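Local coordinates for O-phospho-L-seryl-tRNA:Cys-tRNA synthase (Methanocaldococcus jannaschii DSM 2661, PDB 5X6B), which probably converts O-phosphoseryl-tRNA to cysteinyl-tRNA as a pyridoxal-phosphate-dependent enzyme, a route to cysteine in methanogenic archaea, at residues B[334-339]-B[349-354]. Residues are numbered along the deposited sequence; the frame is centred on the assembly and turned at random.
Sequences IGFKQL and IKFETP
The Phe336 ring carries Thr353 CG2 over the centre of one face, 3.5 Å from the ring centroid. Ile334 CD1 lies over the opposite face, toward the rim. The Phe351 ring takes Phe336 CB over one face in a CH-pi contact, with CB 4.0 Å from the Phe351 centroid. Ile349 CG2 lies over the opposite face, toward the rim. Lys337 C lies in plane at the edge of the same ring. The two rings meet obliquely, their planes at 50°. Thr353 sets its methyl beside its backbone N and its OG1 between N and carbonyl carbon (chi1 59°). This turns CG2 onto the phenyl face, while OG1 is hydrogen-bonded to Thr387 O. Ile409 and Ile390 also touch Phe336. Were Phe336 an alanine, the Thr353 methyl would probably lose the ring face it sits on and a gap would open beside Phe351.

Lys337 N donates a hydrogen bond to Glu352 O at 2.9 Å, and Glu352 N returns one to Lys337 O at 2.7 Å. Leu339 N hydrogen-bonds to Lys350 O at 2.7 Å. The Lys337 and Glu352 side chains run side by side, but Lys337 NZ stays 6.1 Å from Glu352 OE1, which is hydrogen-bonded to Tyr170 OH. Leu339 CD1 rests on the aliphatic chain of Lys350, whose NZ forms a salt bridge with Glu205.

Gly335, with positive phi, is the C-prime residue of the Schellman motif that closes helix 317-331, before strand 337-338. The arrangement is an antiparallel beta hairpin, extended by strand 389-392 into a three-stranded sheet packed on helices 317-331 and 399-415.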
ATOM      1  N   ILE B 334     -36.254  17.267   6.377  1.00 66.45           N
ATOM      2  CA  ILE B 334     -36.819  16.353   7.366  1.00 73.34           C
ATOM      3  C   ILE B 334     -36.381  16.714   8.775  1.00 57.47           C
ATOM      4  O   ILE B 334     -36.720  16.020   9.732  1.00 67.98           O
ATOM      5  CB  ILE B 334     -36.434  14.880   7.088  1.00 68.39           C
ATOM      6  CG1 ILE B 334     -34.917  14.698   7.138  1.00 71.52           C
ATOM      7  CG2 ILE B 334     -36.988  14.433   5.753  1.00 53.02           C
ATOM      8  CD1 ILE B 334     -34.468  13.259   7.039  1.00 65.70           C
ATOM      9  N   GLY B 335     -35.619  17.796   8.901  1.00 60.68           N
ATOM     10  CA  GLY B 335     -35.260  18.311  10.211  1.00 73.95           C
ATOM     11  C   GLY B 335     -33.809  18.150  10.630  1.00 75.86           C
ATOM     12  O   GLY B 335     -33.499  18.172  11.820  1.00 82.06           O
ATOM     13  N   PHE B 336     -32.914  17.983   9.662  1.00 69.36           N
ATOM     14  CA  PHE B 336     -31.489  17.951   9.962  1.00 64.37           C
ATOM     15  C   PHE B 336     -30.923  19.352   9.788  1.00 69.34           C
ATOM     16  O   PHE B 336     -31.104  19.967   8.744  1.00 69.22           O
ATOM     17  CB  PHE B 336     -30.737  16.961   9.063  1.00 49.64           C
ATOM     18  CG  PHE B 336     -30.966  15.510   9.407  1.00 57.94           C
ATOM     19  CD1 PHE B 336     -31.963  15.131  10.294  1.00 65.37           C
ATOM     20  CD2 PHE B 336     -30.157  14.523   8.861  1.00 62.16           C
ATOM     21  CE1 PHE B 336     -32.166  13.797  10.608  1.00 60.23           C
ATOM     22  CE2 PHE B 336     -30.349  13.187   9.176  1.00 55.34           C
ATOM     23  CZ  PHE B 336     -31.356  12.825  10.050  1.00 67.34           C
ATOM     24  N   LYS B 337     -30.246  19.865  10.810  1.00 65.41           N
ATOM     25  CA  LYS B 337     -29.636  21.182  10.705  1.00 55.26           C
ATOM     26  C   LYS B 337     -28.144  21.056  10.447  1.00 64.43           C
ATOM     27  O   LYS B 337     -27.408  20.516  11.275  1.00 56.72           O
ATOM     28  CB  LYS B 337     -29.885  22.003  11.970  1.00 67.60           C
ATOM     29  CG  LYS B 337     -29.243  23.391  11.947  1.00 63.20           C
ATOM     30  CD  LYS B 337     -29.575  24.179  13.211  1.00 79.52           C
ATOM     31  CE  LYS B 337     -28.992  25.586  13.170  1.00 84.43           C
ATOM     32  NZ  LYS B 337     -29.493  26.364  12.001  1.00 88.99           N
ATOM     33  N   GLN B 338     -27.697  21.542   9.292  1.00 52.60           N
ATOM     34  CA  GLN B 338     -26.275  21.541   8.994  1.00 56.08           C
ATOM     35  C   GLN B 338     -25.543  22.446   9.975  1.00 61.93           C
ATOM     36  O   GLN B 338     -25.910  23.606  10.157  1.00 70.99           O
ATOM     37  CB  GLN B 338     -25.997  22.006   7.565  1.00 55.72           C
ATOM     38  CG  GLN B 338     -24.507  22.064   7.258  1.00 54.15           C
ATOM     39  CD  GLN B 338     -24.149  23.119   6.235  1.00 62.06           C
ATOM     40  OE1 GLN B 338     -24.879  23.348   5.273  1.00 66.92           O
ATOM     41  NE2 GLN B 338     -23.020  23.786   6.451  1.00 65.60           N
ATOM     42  N   LEU B 339     -24.511  21.909  10.613  1.00 62.96           N
ATOM     43  CA  LEU B 339     -23.664  22.719  11.469  1.00 53.29           C
ATOM     44  C   LEU B 339     -22.490  23.220  10.653  1.00 56.82           C
ATOM     45  O   LEU B 339     -22.253  22.749   9.542  1.00 56.70           O
ATOM     46  CB  LEU B 339     -23.189  21.921  12.683  1.00 60.21           C
ATOM     47  CG  LEU B 339     -24.321  21.521  13.632  1.00 64.86           C
ATOM     48  CD1 LEU B 339     -23.794  20.734  14.821  1.00 61.92           C
ATOM     49  CD2 LEU B 339     -25.088  22.759  14.081  1.00 58.69           C
ATOM     50  N   ILE B 349     -19.977  16.620   6.437  1.00 51.60           N
ATOM     51  CA  ILE B 349     -21.166  17.273   6.966  1.00 45.42           C
ATOM     52  C   ILE B 349     -21.458  16.857   8.400  1.00 58.55           C
ATOM     53  O   ILE B 349     -21.463  15.668   8.722  1.00 56.13           O
ATOM     54  CB  ILE B 349     -22.409  16.957   6.111  1.00 61.97           C
ATOM     55  CG1 ILE B 349     -22.131  17.198   4.629  1.00 53.34           C
ATOM     56  CG2 ILE B 349     -23.595  17.786   6.568  1.00 58.77           C
ATOM     57  CD1 ILE B 349     -23.261  16.727   3.731  1.00 50.83           C
ATOM     58  N   LYS B 350     -21.713  17.839   9.258  1.00 63.85           N
ATOM     59  CA  LYS B 350     -22.197  17.552  10.602  1.00 62.73           C
ATOM     60  C   LYS B 350     -23.605  18.109  10.804  1.00 64.68           C
ATOM     61  O   LYS B 350     -23.816  19.323  10.788  1.00 57.24           O
ATOM     62  CB  LYS B 350     -21.249  18.119  11.655  1.00 65.76           C
ATOM     63  CG  LYS B 350     -21.626  17.736  13.079  1.00 68.69           C
ATOM     64  CD  LYS B 350     -20.599  18.245  14.074  1.00 77.90           C
ATOM     65  CE  LYS B 350     -20.922  17.807  15.488  1.00 67.13           C
ATOM     66  NZ  LYS B 350     -19.903  18.296  16.455  1.00 79.95           N
ATOM     67  N   PHE B 351     -24.566  17.208  10.983  1.00 59.79           N
ATOM     68  CA  PHE B 351     -25.951  17.591  11.212  1.00 56.40           C
ATOM     69  C   PHE B 351     -26.302  17.557  12.688  1.00 63.68           C
ATOM     70  O   PHE B 351     -25.928  16.626  13.401  1.00 70.00           O
ATOM     71  CB  PHE B 351     -26.920  16.660  10.468  1.00 64.75           C
ATOM     72  CG  PHE B 351     -26.932  16.835   8.975  1.00 69.29           C
ATOM     73  CD1 PHE B 351     -27.353  18.024   8.404  1.00 64.74           C
ATOM     74  CD2 PHE B 351     -26.566  15.788   8.142  1.00 67.69           C
ATOM     75  CE1 PHE B 351     -27.379  18.177   7.028  1.00 68.16           C
ATOM     76  CE2 PHE B 351     -26.589  15.934   6.769  1.00 63.14           C
ATOM     77  CZ  PHE B 351     -26.997  17.132   6.211  1.00 63.72           C
ATOM     78  N   GLU B 352     -27.036  18.563  13.144  1.00 68.60           N
ATOM     79  CA  GLU B 352     -27.749  18.438  14.401  1.00 65.56           C
ATOM     80  C   GLU B 352     -29.068  17.757  14.078  1.00 70.45           C
ATOM     81  O   GLU B 352     -29.825  18.232  13.228  1.00 72.36           O
ATOM     82  CB  GLU B 352     -27.976  19.796  15.060  1.00 73.83           C
ATOM     83  CG  GLU B 352     -28.672  19.709  16.407  1.00 82.15           C
ATOM     84  CD  GLU B 352     -28.978  21.069  16.990  1.00 80.36           C
ATOM     85  OE1 GLU B 352     -28.757  22.080  16.287  1.00 77.81           O
ATOM     86  OE2 GLU B 352     -29.433  21.127  18.150  1.00 92.42           O
ATOM     87  N   THR B 353     -29.337  16.634  14.733  1.00 72.23           N
ATOM     88  CA  THR B 353     -30.482  15.810  14.367  1.00 66.31           C
ATOM     89  C   THR B 353     -31.423  15.536  15.535  1.00 63.51           C
ATOM     90  O   THR B 353     -31.469  14.421  16.047  1.00 72.43           O
ATOM     91  CB  THR B 353     -30.017  14.463  13.773  1.00 74.30           C
ATOM     92  OG1 THR B 353     -29.221  13.759  14.734  1.00 70.56           O
ATOM     93  CG2 THR B 353     -29.191  14.689  12.513  1.00 55.27           C
ATOM     94  N   PRO B 354     -32.193  16.554  15.948  1.00 76.84           N
ATOM     95  CA  PRO B 354     -33.116  16.420  17.081  1.00 71.81           C
ATOM     96  C   PRO B 354     -34.155  15.323  16.871  1.00 71.98           C
ATOM     97  O   PRO B 354     -34.513  14.628  17.822  1.00 72.16           O
ATOM     98  CB  PRO B 354     -33.791  17.795  17.151  1.00 76.06           C
ATOM     99  CG  PRO B 354     -32.865  18.717  16.445  1.00 68.43           C
ATOM    100  CD  PRO B 354     -32.252  17.901  15.353  1.00 77.54           C
TER